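Local coordinates for protein telomerase reverse transcriptase (Candida tropicalis MYA-3404, PDB 6ZD1) that probably extends chromosome ends by reverse-transcribing a template within the telomerase RNA into telomeric DNA repeats, at residues I56-L61 against E84-I89; E2-T6 against S170-I175; I73-F79 against F194-I200; Y181-S186 against K235-K239. All coordinates share one frame; numbering follows the deposited sequence.

Contact 1: residues I56-L61 against E84-I89; sequences IYNKYL and EVVLII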
loop_
_atom_site.group_PDB
_atom_site.type_symbol
_atom_site.label_atom_id
_atom_site.label_comp_id
_atom_site.label_asym_id
_atom_site.label_seq_id
_atom_site.Cartn_x
_atom_site.Cartn_y
_atom_site.Cartn_z
ATOM N N ILE A 56 33.341 6.227 -7.659
ATOM C CA ILE A 56 32.746 5.378 -6.630
ATOM C C ILE A 56 31.725 4.438 -7.253
ATOM O O ILE A 56 31.591 3.277 -6.844
ATOM C CB ILE A 56 32.117 6.244 -5.521
ATOM C CG1 ILE A 56 33.178 7.127 -4.868
ATOM C CG2 ILE A 56 31.439 5.375 -4.477
ATOM C CD1 ILE A 56 32.624 8.065 -3.834
ATOM N N TYR A 57 30.986 4.926 -8.253
ATOM C CA TYR A 57 30.030 4.077 -8.956
ATOM C C TYR A 57 30.740 2.979 -9.737
ATOM O O TYR A 57 30.266 1.838 -9.785
ATOM C CB TYR A 57 29.166 4.926 -9.891
ATOM C CG TYR A 57 28.165 4.124 -10.692
ATOM C CD1 TYR A 57 26.928 3.788 -10.155
ATOM C CD2 TYR A 57 28.456 3.701 -11.985
ATOM C CE1 TYR A 57 26.009 3.052 -10.880
ATOM C CE2 TYR A 57 27.542 2.965 -12.719
ATOM C CZ TYR A 57 26.320 2.644 -12.161
ATOM O OH TYR A 57 25.406 1.914 -12.885
ATOM N N ASN A 58 31.876 3.306 -10.358
ATOM C CA ASN A 58 32.643 2.296 -11.081
ATOM C C ASN A 58 33.155 1.207 -10.149
ATOM O O ASN A 58 33.216 0.034 -10.539
ATOM C CB ASN A 58 33.810 2.951 -11.822
ATOM C CG ASN A 58 33.372 3.672 -13.082
ATOM O OD1 ASN A 58 32.181 3.910 -13.293
ATOM N ND2 ASN A 58 34.333 4.023 -13.927
ATOM N N LYS A 59 33.510 1.564 -8.915
ATOM C CA LYS A 59 34.117 0.592 -8.014
ATOM C C LYS A 59 33.077 -0.313 -7.363
ATOM O O LYS A 59 33.267 -1.533 -7.307
ATOM C CB LYS A 59 34.941 1.316 -6.945
ATOM C CG LYS A 59 35.688 0.388 -5.997
ATOM C CD LYS A 59 36.584 1.159 -5.035
ATOM C CE LYS A 59 37.337 0.209 -4.113
ATOM N NZ LYS A 59 38.286 0.920 -3.211
ATOM N N TYR A 60 31.973 0.255 -6.878
ATOM C CA TYR A 60 31.034 -0.476 -6.035
ATOM C C TYR A 60 29.734 -0.876 -6.718
ATOM O O TYR A 60 29.138 -1.880 -6.325
ATOM C CB TYR A 60 30.692 0.350 -4.788
ATOM C CG TYR A 60 31.883 0.669 -3.916
ATOM C CD1 TYR A 60 32.291 -0.207 -2.917
ATOM C CD2 TYR A 60 32.597 1.849 -4.085
ATOM C CE1 TYR A 60 33.379 0.082 -2.114
ATOM C CE2 TYR A 60 33.684 2.148 -3.286
ATOM C CZ TYR A 60 34.073 1.260 -2.304
ATOM O OH TYR A 60 35.157 1.553 -1.508
ATOM N N LEU A 61 29.261 -0.088 -7.667
ATOM C CA LEU A 61 27.913 -0.339 -8.218
ATOM C C LEU A 61 27.894 -0.630 -9.712
ATOM O O LEU A 61 27.024 -0.127 -10.365
ATOM C CB LEU A 61 27.125 0.941 -7.985
ATOM C CG LEU A 61 26.782 1.260 -6.551
ATOM C CD1 LEU A 61 25.955 2.509 -6.509
ATOM C CD2 LEU A 61 25.993 0.137 -5.976
ATOM N N GLU A 84 27.207 0.599 2.341
ATOM C CA GLU A 84 28.618 0.959 2.252
ATOM C C GLU A 84 28.823 2.151 1.324
ATOM O O GLU A 84 29.586 3.068 1.645
ATOM C CB GLU A 84 29.438 -0.244 1.781
ATOM C CG GLU A 84 30.945 -0.025 1.828
ATOM C CD GLU A 84 31.735 -1.254 1.417
ATOM O OE1 GLU A 84 31.127 -2.203 0.876
ATOM O OE2 GLU A 84 32.966 -1.273 1.636
ATOM N N VAL A 85 28.139 2.163 0.177
ATOM C CA VAL A 85 28.253 3.292 -0.746
ATOM C C VAL A 85 27.782 4.576 -0.076
ATOM O O VAL A 85 28.439 5.619 -0.161
ATOM C CB VAL A 85 27.472 3.016 -2.043
ATOM C CG1 VAL A 85 27.397 4.277 -2.891
ATOM C CG2 VAL A 85 28.131 1.899 -2.827
ATOM N N VAL A 86 26.621 4.522 0.580
ATOM C CA VAL A 86 26.063 5.712 1.219
ATOM C C VAL A 86 27.018 6.258 2.276
ATOM O O VAL A 86 27.314 7.457 2.309
ATOM C CB VAL A 86 24.676 5.399 1.808
ATOM C CG1 VAL A 86 24.163 6.580 2.612
ATOM C CG2 VAL A 86 23.705 5.047 0.690
ATOM N N LEU A 87 27.524 5.383 3.150
ATOM C CA LEU A 87 28.403 5.847 4.221
ATOM C C LEU A 87 29.742 6.336 3.681
ATOM O O LEU A 87 30.345 7.248 4.258
ATOM C CB LEU A 87 28.618 4.733 5.246
ATOM C CG LEU A 87 27.363 4.279 5.995
ATOM C CD1 LEU A 87 27.707 3.254 7.068
ATOM C CD2 LEU A 87 26.635 5.476 6.595
ATOM N N ILE A 88 30.213 5.754 2.576
ATOM C CA ILE A 88 31.446 6.229 1.959
ATOM C C ILE A 88 31.257 7.639 1.413
ATOM O O ILE A 88 32.139 8.497 1.554
ATOM C CB ILE A 88 31.905 5.243 0.866
ATOM C CG1 ILE A 88 32.565 4.016 1.503
ATOM C CG2 ILE A 88 32.847 5.920 -0.122
ATOM C CD1 ILE A 88 32.994 2.962 0.508
ATOM N N ILE A 89 30.105 7.907 0.788
ATOM C CA ILE A 89 29.803 9.266 0.342
ATOM C C ILE A 89 29.706 10.204 1.541
ATOM O O ILE A 89 30.278 11.301 1.543
ATOM C CB ILE A 89 28.513 9.289 -0.496
ATOM C CG1 ILE A 89 28.594 8.292 -1.652
ATOM C CG2 ILE A 89 28.272 10.686 -1.048
ATOM C CD1 ILE A 89 29.343 8.795 -2.842
#
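Tyr60 and Val85 form the centre of a small apolar interface between two helices. The CG2 branch of Val85 lies 3.6 Å from Tyr60 CB, the two side chains running antiparallel alongside one another, and the same methyl meets Leu61 CG tip to tip at 4.0 Å. One branch of a valine thus serves the last helical residue and the one that follows it. Further out along the tyrosine, Ile88 comes to meet it from its own helix and sets CD1 3.5 Å from Tyr60 CZ, obliquely to the ring. Glu84 crosses the phenol at about a right angle, its extended chain bringing OE2 within 4.0 Å of Tyr60 CE1, the carboxylate and ring planes 60° apart. One turn earlier, Ile56 CD1 meets Ile89 CD1 at 3.5 Å, the two chains crossing at a slant. Ile56 is extended toward the partner helix, and the bend at chi2 of Ile89 (-81°) brings its CD1 round to meet it. Helices 53-60 and 79-93 run roughly antiparallel, at 149° between the short segment axes, and side chains, mostly aliphatic, bridge the 11.3 Å between those axes. The second helix belongs to the telomerase RNA-binding domain. Behind this first shell, Trp180 touches both Leu61 and Val85, and Ile175 of helix 158-179 backs Ile89. On the far side of helix 53-60, Tyr57 OH is hydrogen-bonded to Ser199 OG.

Contact 2: residues E2-T6 against S170-I175; sequences EIIRT and SLVKNI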
loop_
_atom_site.group_PDB
_atom_site.type_symbol
_atom_site.label_atom_id
_atom_site.label_comp_id
_atom_site.label_asym_id
_atom_site.label_seq_id
_atom_site.Cartn_x
_atom_site.Cartn_y
_atom_site.Cartn_z
ATOM N N GLU A 2 27.443 17.180 -7.234
ATOM C CA GLU A 2 26.128 17.117 -7.859
ATOM C C GLU A 2 25.115 16.384 -6.977
ATOM O O GLU A 2 24.201 15.732 -7.475
ATOM C CB GLU A 2 26.229 16.441 -9.225
ATOM C CG GLU A 2 26.939 15.103 -9.202
ATOM C CD GLU A 2 27.173 14.556 -10.591
ATOM O OE1 GLU A 2 27.372 15.367 -11.523
ATOM O OE2 GLU A 2 27.150 13.317 -10.751
ATOM N N ILE A 3 25.295 16.496 -5.662
ATOM C CA ILE A 3 24.349 15.977 -4.685
ATOM C C ILE A 3 23.602 17.102 -3.980
ATOM O O ILE A 3 22.404 16.987 -3.711
ATOM C CB ILE A 3 25.065 15.061 -3.665
ATOM C CG1 ILE A 3 25.374 13.700 -4.293
ATOM C CG2 ILE A 3 24.237 14.886 -2.402
ATOM C CD1 ILE A 3 24.140 12.918 -4.694
ATOM N N ILE A 4 24.295 18.195 -3.681
ATOM C CA ILE A 4 23.703 19.393 -3.099
ATOM C C ILE A 4 23.524 20.402 -4.227
ATOM O O ILE A 4 24.506 20.903 -4.786
ATOM C CB ILE A 4 24.584 19.963 -1.980
ATOM C CG1 ILE A 4 25.035 18.839 -1.048
ATOM C CG2 ILE A 4 23.855 21.068 -1.217
ATOM C CD1 ILE A 4 26.007 19.275 0.022
ATOM N N ARG A 5 22.274 20.707 -4.567
ATOM C CA ARG A 5 21.952 21.673 -5.615
ATOM C C ARG A 5 21.338 22.938 -5.018
ATOM O O ARG A 5 20.417 23.534 -5.578
ATOM C CB ARG A 5 21.040 21.049 -6.671
ATOM C CG ARG A 5 21.804 20.433 -7.856
ATOM C CD ARG A 5 21.105 19.201 -8.438
ATOM N NE ARG A 5 20.949 18.142 -7.443
ATOM C CZ ARG A 5 20.501 16.916 -7.703
ATOM N NH1 ARG A 5 20.162 16.574 -8.940
ATOM N NH2 ARG A 5 20.395 16.028 -6.722
ATOM N N THR A 6 21.847 23.341 -3.854
ATOM C CA THR A 6 21.551 24.627 -3.243
ATOM C C THR A 6 22.862 25.226 -2.750
ATOM O O THR A 6 23.844 24.512 -2.531
ATOM C CB THR A 6 20.541 24.499 -2.089
ATOM O OG1 THR A 6 20.967 23.472 -1.187
ATOM C CG2 THR A 6 19.157 24.152 -2.619
ATOM N N SER A 170 18.098 15.820 2.498
ATOM C CA SER A 170 18.775 16.382 1.334
ATOM C C SER A 170 19.993 15.568 0.924
ATOM O O SER A 170 20.144 15.235 -0.253
ATOM C CB SER A 170 19.186 17.839 1.590
ATOM O OG SER A 170 18.057 18.656 1.855
ATOM N N LEU A 171 20.873 15.240 1.870
ATOM C CA LEU A 171 22.075 14.495 1.515
ATOM C C LEU A 171 21.778 13.015 1.298
ATOM O O LEU A 171 21.981 12.488 0.199
ATOM C CB LEU A 171 23.144 14.678 2.593
ATOM C CG LEU A 171 23.810 16.050 2.610
ATOM C CD1 LEU A 171 24.899 16.102 3.660
ATOM C CD2 LEU A 171 24.378 16.331 1.243
ATOM N N VAL A 172 21.270 12.335 2.331
ATOM C CA VAL A 172 21.104 10.886 2.248
ATOM C C VAL A 172 20.113 10.521 1.151
ATOM O O VAL A 172 20.375 9.636 0.328
ATOM C CB VAL A 172 20.675 10.315 3.612
ATOM C CG1 VAL A 172 20.392 8.818 3.500
ATOM C CG2 VAL A 172 21.753 10.576 4.657
ATOM N N LYS A 173 18.988 11.235 1.082
ATOM C CA LYS A 173 17.949 10.870 0.126
ATOM C C LYS A 173 18.406 11.102 -1.310
ATOM O O LYS A 173 18.168 10.262 -2.186
ATOM C CB LYS A 173 16.667 11.650 0.421
ATOM C CG LYS A 173 15.537 11.389 -0.561
ATOM C CD LYS A 173 14.368 12.321 -0.308
ATOM C CE LYS A 173 13.498 11.821 0.824
ATOM N NZ LYS A 173 12.758 10.600 0.410
ATOM N N ASN A 174 19.076 12.226 -1.575
ATOM C CA ASN A 174 19.527 12.491 -2.938
ATOM C C ASN A 174 20.593 11.499 -3.379
ATOM O O ASN A 174 20.650 11.143 -4.560
ATOM C CB ASN A 174 20.044 13.920 -3.067
ATOM C CG ASN A 174 18.933 14.941 -2.964
ATOM O OD1 ASN A 174 17.757 14.603 -3.088
ATOM N ND2 ASN A 174 19.299 16.197 -2.742
ATOM N N ILE A 175 21.447 11.054 -2.456
ATOM C CA ILE A 175 22.417 10.017 -2.792
ATOM C C ILE A 175 21.702 8.759 -3.263
ATOM O O ILE A 175 22.068 8.164 -4.285
ATOM C CB ILE A 175 23.326 9.733 -1.583
ATOM C CG1 ILE A 175 24.231 10.935 -1.320
ATOM C CG2 ILE A 175 24.130 8.460 -1.802
ATOM C CD1 ILE A 175 24.853 10.928 0.050
#
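Ile3 makes the broadest contact of the N-terminal residues, laying two branches over one side of helix 158-179. Its CG2 comes 3.9 Å from Leu171 CD2, while CD1 lies the same distance from Ile175 CG1. The side chain crosses each of these partners at about a right angle, and its bent chi2 of -63° turns CD1 toward Ile175. The carbonyl of Ile3 faces the helix as well: Asn174 ND2 donates a weak hydrogen bond to Ile3 O, 3.3 Å long with an N-H...O angle of 149°. Here an irregular segment ahead of helix 8-14 is laid against a long helix of the telomerase RNA-binding domain. The carboxylate of Asp48 accepts hydrogen bonds from the backbone nitrogens of Glu2, Ile3 and Ile4, and so holds the segment. Next in sequence, Ile4 approaches Leu171 obliquely with both CG1 and CD1; CG1 is 3.5 Å from Leu171 CD2, so this methyl is shared by two successive isoleucines. Trp166 touches both Ile4 and Leu171. Arg5 folds back through bends at chi2 and chi3, placing NH2 4.1 Å from Asn174 ND2, with the guanidinium and amide planes 80° apart and Glu2 O over the centre of one guanidinium face.

Contact 3: residues I73-F79 against F194-I200; sequences IDYSTKF and FYFTHSI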
loop_
_atom_site.group_PDB
_atom_site.type_symbol
_atom_site.label_atom_id
_atom_site.label_comp_id
_atom_site.label_asym_id
_atom_site.label_seq_id
_atom_site.Cartn_x
_atom_site.Cartn_y
_atom_site.Cartn_z
ATOM N N ILE A 73 14.895 -9.899 -8.997
ATOM C CA ILE A 73 15.451 -9.225 -7.818
ATOM C C ILE A 73 16.944 -9.441 -7.626
ATOM O O ILE A 73 17.573 -8.690 -6.874
ATOM C CB ILE A 73 14.783 -9.674 -6.506
ATOM C CG1 ILE A 73 13.697 -10.716 -6.780
ATOM C CG2 ILE A 73 14.229 -8.468 -5.751
ATOM C CD1 ILE A 73 13.192 -11.403 -5.532
ATOM N N ASP A 74 17.525 -10.443 -8.279
ATOM C CA ASP A 74 18.954 -10.712 -8.140
ATOM C C ASP A 74 19.814 -9.587 -8.723
ATOM O O ASP A 74 20.987 -9.444 -8.355
ATOM C CB ASP A 74 19.264 -12.069 -8.761
ATOM C CG ASP A 74 18.468 -13.200 -8.111
ATOM O OD1 ASP A 74 18.150 -13.091 -6.901
ATOM O OD2 ASP A 74 18.166 -14.194 -8.815
ATOM N N TYR A 75 19.268 -8.800 -9.650
ATOM C CA TYR A 75 19.989 -7.640 -10.167
ATOM C C TYR A 75 20.128 -6.512 -9.144
ATOM O O TYR A 75 20.970 -5.624 -9.325
ATOM C CB TYR A 75 19.258 -7.074 -11.384
ATOM C CG TYR A 75 19.172 -7.979 -12.587
ATOM C CD1 TYR A 75 20.208 -8.021 -13.526
ATOM C CD2 TYR A 75 18.053 -8.760 -12.807
ATOM C CE1 TYR A 75 20.148 -8.849 -14.627
ATOM C CE2 TYR A 75 17.968 -9.562 -13.911
ATOM C CZ TYR A 75 19.010 -9.598 -14.830
ATOM O OH TYR A 75 18.924 -10.427 -15.926
ATOM N N SER A 76 19.307 -6.498 -8.100
ATOM C CA SER A 76 19.338 -5.400 -7.148
ATOM C C SER A 76 20.657 -5.386 -6.389
ATOM O O SER A 76 21.285 -6.426 -6.171
ATOM C CB SER A 76 18.176 -5.511 -6.163
ATOM O OG SER A 76 18.338 -6.613 -5.282
ATOM N N THR A 77 21.082 -4.189 -5.994
ATOM C CA THR A 77 22.283 -4.078 -5.179
ATOM C C THR A 77 22.004 -4.596 -3.773
ATOM O O THR A 77 21.005 -4.222 -3.151
ATOM C CB THR A 77 22.756 -2.628 -5.115
ATOM O OG1 THR A 77 22.873 -2.098 -6.442
ATOM C CG2 THR A 77 24.105 -2.544 -4.420
ATOM N N LYS A 78 22.885 -5.461 -3.275
ATOM C CA LYS A 78 22.727 -5.984 -1.926
ATOM C C LYS A 78 22.721 -4.841 -0.920
ATOM O O LYS A 78 23.386 -3.817 -1.104
ATOM C CB LYS A 78 23.847 -6.971 -1.595
ATOM C CG LYS A 78 23.936 -8.142 -2.558
ATOM C CD LYS A 78 22.576 -8.798 -2.745
ATOM C CE LYS A 78 22.628 -9.894 -3.797
ATOM N NZ LYS A 78 21.303 -10.547 -3.978
ATOM N N PHE A 79 21.952 -5.023 0.156
ATOM C CA PHE A 79 21.739 -3.925 1.090
ATOM C C PHE A 79 23.037 -3.504 1.771
ATOM O O PHE A 79 23.224 -2.317 2.064
ATOM C CB PHE A 79 20.690 -4.311 2.133
ATOM C CG PHE A 79 20.310 -3.183 3.046
ATOM C CD1 PHE A 79 19.615 -2.087 2.559
ATOM C CD2 PHE A 79 20.653 -3.211 4.388
ATOM C CE1 PHE A 79 19.266 -1.039 3.391
ATOM C CE2 PHE A 79 20.304 -2.167 5.228
ATOM C CZ PHE A 79 19.611 -1.080 4.726
ATOM N N PHE A 194 14.142 -2.846 -2.408
ATOM C CA PHE A 194 15.180 -3.290 -3.322
ATOM C C PHE A 194 15.746 -2.120 -4.104
ATOM O O PHE A 194 14.995 -1.323 -4.677
ATOM C CB PHE A 194 14.633 -4.371 -4.245
ATOM C CG PHE A 194 14.274 -5.620 -3.515
ATOM C CD1 PHE A 194 12.975 -6.094 -3.499
ATOM C CD2 PHE A 194 15.242 -6.304 -2.797
ATOM C CE1 PHE A 194 12.663 -7.252 -2.808
ATOM C CE2 PHE A 194 14.932 -7.455 -2.103
ATOM C CZ PHE A 194 13.643 -7.931 -2.112
ATOM N N TYR A 195 17.070 -2.012 -4.095
ATOM C CA TYR A 195 17.789 -0.945 -4.775
ATOM C C TYR A 195 18.318 -1.482 -6.101
ATOM O O TYR A 195 19.213 -2.335 -6.123
ATOM C CB TYR A 195 18.922 -0.421 -3.896
ATOM C CG TYR A 195 18.460 0.253 -2.621
ATOM C CD1 TYR A 195 17.988 -0.489 -1.542
ATOM C CD2 TYR A 195 18.513 1.633 -2.488
ATOM C CE1 TYR A 195 17.570 0.134 -0.375
ATOM C CE2 TYR A 195 18.104 2.258 -1.329
ATOM C CZ TYR A 195 17.633 1.510 -0.277
ATOM O OH TYR A 195 17.223 2.146 0.875
ATOM N N PHE A 196 17.755 -0.990 -7.200
ATOM C CA PHE A 196 18.261 -1.249 -8.542
ATOM C C PHE A 196 18.966 0.004 -9.036
ATOM O O PHE A 196 18.392 1.097 -8.983
ATOM C CB PHE A 196 17.132 -1.627 -9.505
ATOM C CG PHE A 196 16.415 -2.893 -9.140
ATOM C CD1 PHE A 196 16.820 -4.108 -9.668
ATOM C CD2 PHE A 196 15.329 -2.868 -8.278
ATOM C CE1 PHE A 196 16.162 -5.277 -9.340
ATOM C CE2 PHE A 196 14.667 -4.034 -7.945
ATOM C CZ PHE A 196 15.084 -5.240 -8.480
ATOM N N THR A 197 20.207 -0.147 -9.494
ATOM C CA THR A 197 20.898 0.976 -10.114
ATOM C C THR A 197 20.132 1.431 -11.349
ATOM O O THR A 197 19.527 0.623 -12.058
ATOM C CB THR A 197 22.330 0.597 -10.492
ATOM O OG1 THR A 197 22.310 -0.370 -11.545
ATOM C CG2 THR A 197 23.070 0.022 -9.294
ATOM N N HIS A 198 20.154 2.745 -11.600
ATOM C CA HIS A 198 19.376 3.296 -12.707
ATOM C C HIS A 198 19.738 2.626 -14.026
ATOM O O HIS A 198 18.864 2.382 -14.864
ATOM C CB HIS A 198 19.584 4.809 -12.810
ATOM C CG HIS A 198 18.998 5.587 -11.671
ATOM N ND1 HIS A 198 17.655 5.555 -11.358
ATOM C CD2 HIS A 198 19.572 6.429 -10.779
ATOM C CE1 HIS A 198 17.429 6.335 -10.314
ATOM N NE2 HIS A 198 18.575 6.879 -9.946
ATOM N N SER A 199 21.021 2.303 -14.221
ATOM C CA SER A 199 21.444 1.687 -15.475
ATOM C C SER A 199 20.815 0.310 -15.661
ATOM O O SER A 199 20.347 -0.022 -16.756
ATOM C CB SER A 199 22.972 1.603 -15.538
ATOM O OG SER A 199 23.516 1.026 -14.362
ATOM N N ILE A 200 20.793 -0.509 -14.606
ATOM C CA ILE A 200 20.239 -1.850 -14.761
ATOM C C ILE A 200 18.719 -1.837 -14.641
ATOM O O ILE A 200 18.042 -2.688 -15.230
ATOM C CB ILE A 200 20.878 -2.823 -13.754
ATOM C CG1 ILE A 200 20.749 -4.262 -14.255
ATOM C CG2 ILE A 200 20.236 -2.694 -12.384
ATOM C CD1 ILE A 200 21.391 -4.499 -15.606
HETATM O O HOH W 1 18.080 -4.458 -2.327
#
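Ile73 places its CG2 methyl squarely over one face of the Phe194 ring, 3.4 Å from the centroid and 8° off the ring normal, a CH-pi contact made through an eclipsed, strained first torsion. Ser76 CB makes a second one, 3.9 Å from the centroid of the Phe196 ring and offset toward its rim. Tyr75 CB and Ile73 CA come to the edge of that same ring. The hydroxyl of Ser76 takes the position between its own backbone N and carbonyl carbon (chi1 69°), where OG donates to Ile73 O at 2.7 Å. That carbonyl also accepts from Ser76 N, and the two bonds hold the turn closed. Beyond the serine, Thr77 N donates to Tyr195 O in a short bond of 2.6 Å; the nitrogen lies almost in line with the C=O bond, though the N-H is bent off that line (151°), so this is no regular strand pairing. One water spans the neighbouring backbone, donating to Thr77 O and accepting from Tyr195 N. Tyr75 CD1 meets Ile200 CG1, crossing at about a right angle, and Tyr195 CE1 lies 4.2 Å from Phe79 CD1 at the edge of the Phe79 ring. Tyr195 OH is hydrogen-bonded to Leu116 O, and Trp180 meets the Tyr195 ring edge-to-face. The linker ahead of helix 79-93 thus lies along the second strand of a beta-hairpin, within the RNA-binding part of telomerase.

Contact 4: residues Y181-S186 against K235-K239; sequences YVTESS and KLIPK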
loop_
_atom_site.group_PDB
_atom_site.type_symbol
_atom_site.label_atom_id
_atom_site.label_comp_id
_atom_site.label_asym_id
_atom_site.label_seq_id
_atom_site.Cartn_x
_atom_site.Cartn_y
_atom_site.Cartn_z
ATOM N N TYR A 181 17.032 3.204 -8.180
ATOM C CA TYR A 181 15.579 3.226 -8.154
ATOM C C TYR A 181 15.142 2.241 -7.082
ATOM O O TYR A 181 15.627 1.104 -7.050
ATOM C CB TYR A 181 14.998 2.838 -9.516
ATOM C CG TYR A 181 13.488 2.740 -9.539
ATOM C CD1 TYR A 181 12.704 3.849 -9.838
ATOM C CD2 TYR A 181 12.845 1.538 -9.268
ATOM C CE1 TYR A 181 11.325 3.765 -9.862
ATOM C CE2 TYR A 181 11.469 1.446 -9.285
ATOM C CZ TYR A 181 10.713 2.561 -9.584
ATOM O OH TYR A 181 9.341 2.469 -9.604
ATOM N N VAL A 182 14.257 2.680 -6.189
ATOM C CA VAL A 182 13.850 1.883 -5.035
ATOM C C VAL A 182 12.370 1.556 -5.159
ATOM O O VAL A 182 11.527 2.461 -5.223
ATOM C CB VAL A 182 14.137 2.610 -3.713
ATOM C CG1 VAL A 182 13.860 1.686 -2.537
ATOM C CG2 VAL A 182 15.570 3.113 -3.683
ATOM N N THR A 183 12.058 0.262 -5.165
ATOM C CA THR A 183 10.691 -0.234 -5.206
ATOM C C THR A 183 10.552 -1.372 -4.209
ATOM O O THR A 183 11.476 -2.173 -4.043
ATOM C CB THR A 183 10.310 -0.715 -6.613
ATOM O OG1 THR A 183 9.056 -1.406 -6.566
ATOM C CG2 THR A 183 11.381 -1.647 -7.165
ATOM N N GLU A 184 9.411 -1.434 -3.529
ATOM C CA GLU A 184 9.111 -2.589 -2.697
ATOM C C GLU A 184 8.577 -3.719 -3.565
ATOM O O GLU A 184 7.799 -3.493 -4.495
ATOM C CB GLU A 184 8.110 -2.233 -1.596
ATOM C CG GLU A 184 6.716 -1.872 -2.073
ATOM C CD GLU A 184 5.871 -1.262 -0.973
ATOM O OE1 GLU A 184 6.442 -0.618 -0.067
ATOM O OE2 GLU A 184 4.634 -1.424 -1.012
ATOM N N SER A 185 9.042 -4.933 -3.291
ATOM C CA SER A 185 8.606 -6.090 -4.057
ATOM C C SER A 185 7.181 -6.489 -3.695
ATOM O O SER A 185 6.722 -6.294 -2.566
ATOM C CB SER A 185 9.532 -7.281 -3.825
ATOM O OG SER A 185 9.059 -8.430 -4.507
ATOM N N SER A 186 6.473 -7.030 -4.683
ATOM C CA SER A 186 5.272 -7.817 -4.419
ATOM C C SER A 186 5.732 -9.233 -4.093
ATOM O O SER A 186 6.121 -9.997 -4.978
ATOM C CB SER A 186 4.331 -7.786 -5.617
ATOM O OG SER A 186 4.941 -8.367 -6.753
ATOM N N LYS A 235 4.266 1.808 -14.072
ATOM C CA LYS A 235 5.135 1.506 -12.943
ATOM C C LYS A 235 5.291 -0.005 -12.840
ATOM O O LYS A 235 4.318 -0.748 -12.995
ATOM C CB LYS A 235 4.566 2.076 -11.637
ATOM C CG LYS A 235 5.611 2.359 -10.574
ATOM C CD LYS A 235 5.014 3.112 -9.394
ATOM C CE LYS A 235 4.557 2.161 -8.299
ATOM N NZ LYS A 235 5.711 1.493 -7.629
ATOM N N LEU A 236 6.519 -0.462 -12.603
ATOM C CA LEU A 236 6.832 -1.883 -12.552
ATOM C C LEU A 236 7.204 -2.298 -11.133
ATOM O O LEU A 236 7.806 -1.523 -10.384
ATOM C CB LEU A 236 7.965 -2.233 -13.515
ATOM C CG LEU A 236 7.623 -2.050 -14.994
ATOM C CD1 LEU A 236 8.802 -2.425 -15.877
ATOM C CD2 LEU A 236 6.392 -2.862 -15.367
ATOM N N ILE A 237 6.809 -3.517 -10.766
ATOM C CA ILE A 237 7.027 -4.088 -9.436
ATOM C C ILE A 237 7.584 -5.499 -9.599
ATOM O O ILE A 237 7.022 -6.291 -10.362
ATOM C CB ILE A 237 5.730 -4.101 -8.611
ATOM C CG1 ILE A 237 5.221 -2.677 -8.424
ATOM C CG2 ILE A 237 5.949 -4.756 -7.258
ATOM C CD1 ILE A 237 3.820 -2.612 -7.896
ATOM N N PRO A 238 8.634 -5.870 -8.864
ATOM C CA PRO A 238 9.368 -7.113 -9.162
ATOM C C PRO A 238 8.651 -8.416 -8.818
ATOM O O PRO A 238 8.991 -9.098 -7.845
ATOM C CB PRO A 238 10.651 -6.949 -8.337
ATOM C CG PRO A 238 10.787 -5.459 -8.143
ATOM C CD PRO A 238 9.381 -5.007 -7.928
ATOM N N LYS A 239 7.664 -8.753 -9.655
ATOM C CA LYS A 239 6.824 -9.970 -9.485
ATOM C C LYS A 239 7.599 -11.222 -9.914
ATOM O O LYS A 239 7.314 -11.750 -11.008
ATOM C CB LYS A 239 5.523 -9.835 -10.283
ATOM C CG LYS A 239 4.273 -9.582 -9.452
ATOM C CD LYS A 239 3.412 -10.816 -9.273
ATOM C CE LYS A 239 2.244 -10.594 -8.336
ATOM N NZ LYS A 239 0.962 -10.493 -9.073
#
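Thr183 turns OG1 opposite its backbone N (chi1 170°), which leaves CG2 between the N and the carbonyl carbon and presents both branches to Pro238. Thr183 ends against the CG-CD side of the Pro238 ring, with OG1 3.9 Å from Pro238 CD and CG2 4.0 Å from Pro238 CG; OG1 also makes a weak hydrogen bond to Glu184 O. Ser185 has a similar torsion, chi1 176°, and its OG donates a weak hydrogen bond to Pro238 O at 3.4 Å. Between these contacts Ile237 sends its CG2 branch toward the opposing backbone, 3.5 Å from Ser186 N and 3.6 Å from Glu184 O. The hydroxyl of Ser186 reaches out beside the aliphatic part of Lys239. At the other end the phenol of Tyr181 crosses Lys235 obliquely, its OH 3.9 Å from Lys235 CG, while Trp201 stacks on the ring. Pro238 centres an inverse gamma turn just after the strand ends. The short strand axes run 61° apart, and side chains meet both each other and backbone. Strand 180-184 belongs to the hairpin of the RNA-binding domain and strand 231-237 to a separate, mixed sheet of the reverse transcriptase domain, making this an interface between two telomerase modules.

In the fold
The four contacts trace a path from the N-terminal periphery of the chain toward its centre: contacts 1 and 2 lie about 30 and 27 Å from it, contact 3 about 21 Å and contact 4 about 12 Å, centre to centre. Contact 1 is nested within the loop closed by contact 2, and the two touch; contacts 1 and 3 also touch. Contact 3 alternates in sequence with contacts 1, 2 and 4. Helix 158-179 leads directly into strand 180-184, which pairs with strand 193-197, so the hairpin joins contacts 3 and 4, whose centres are 11 Å apart. The N-terminal helices, including those of the RNA-binding domain, are thus connected, contact by contact, to the reverse transcriptase domain.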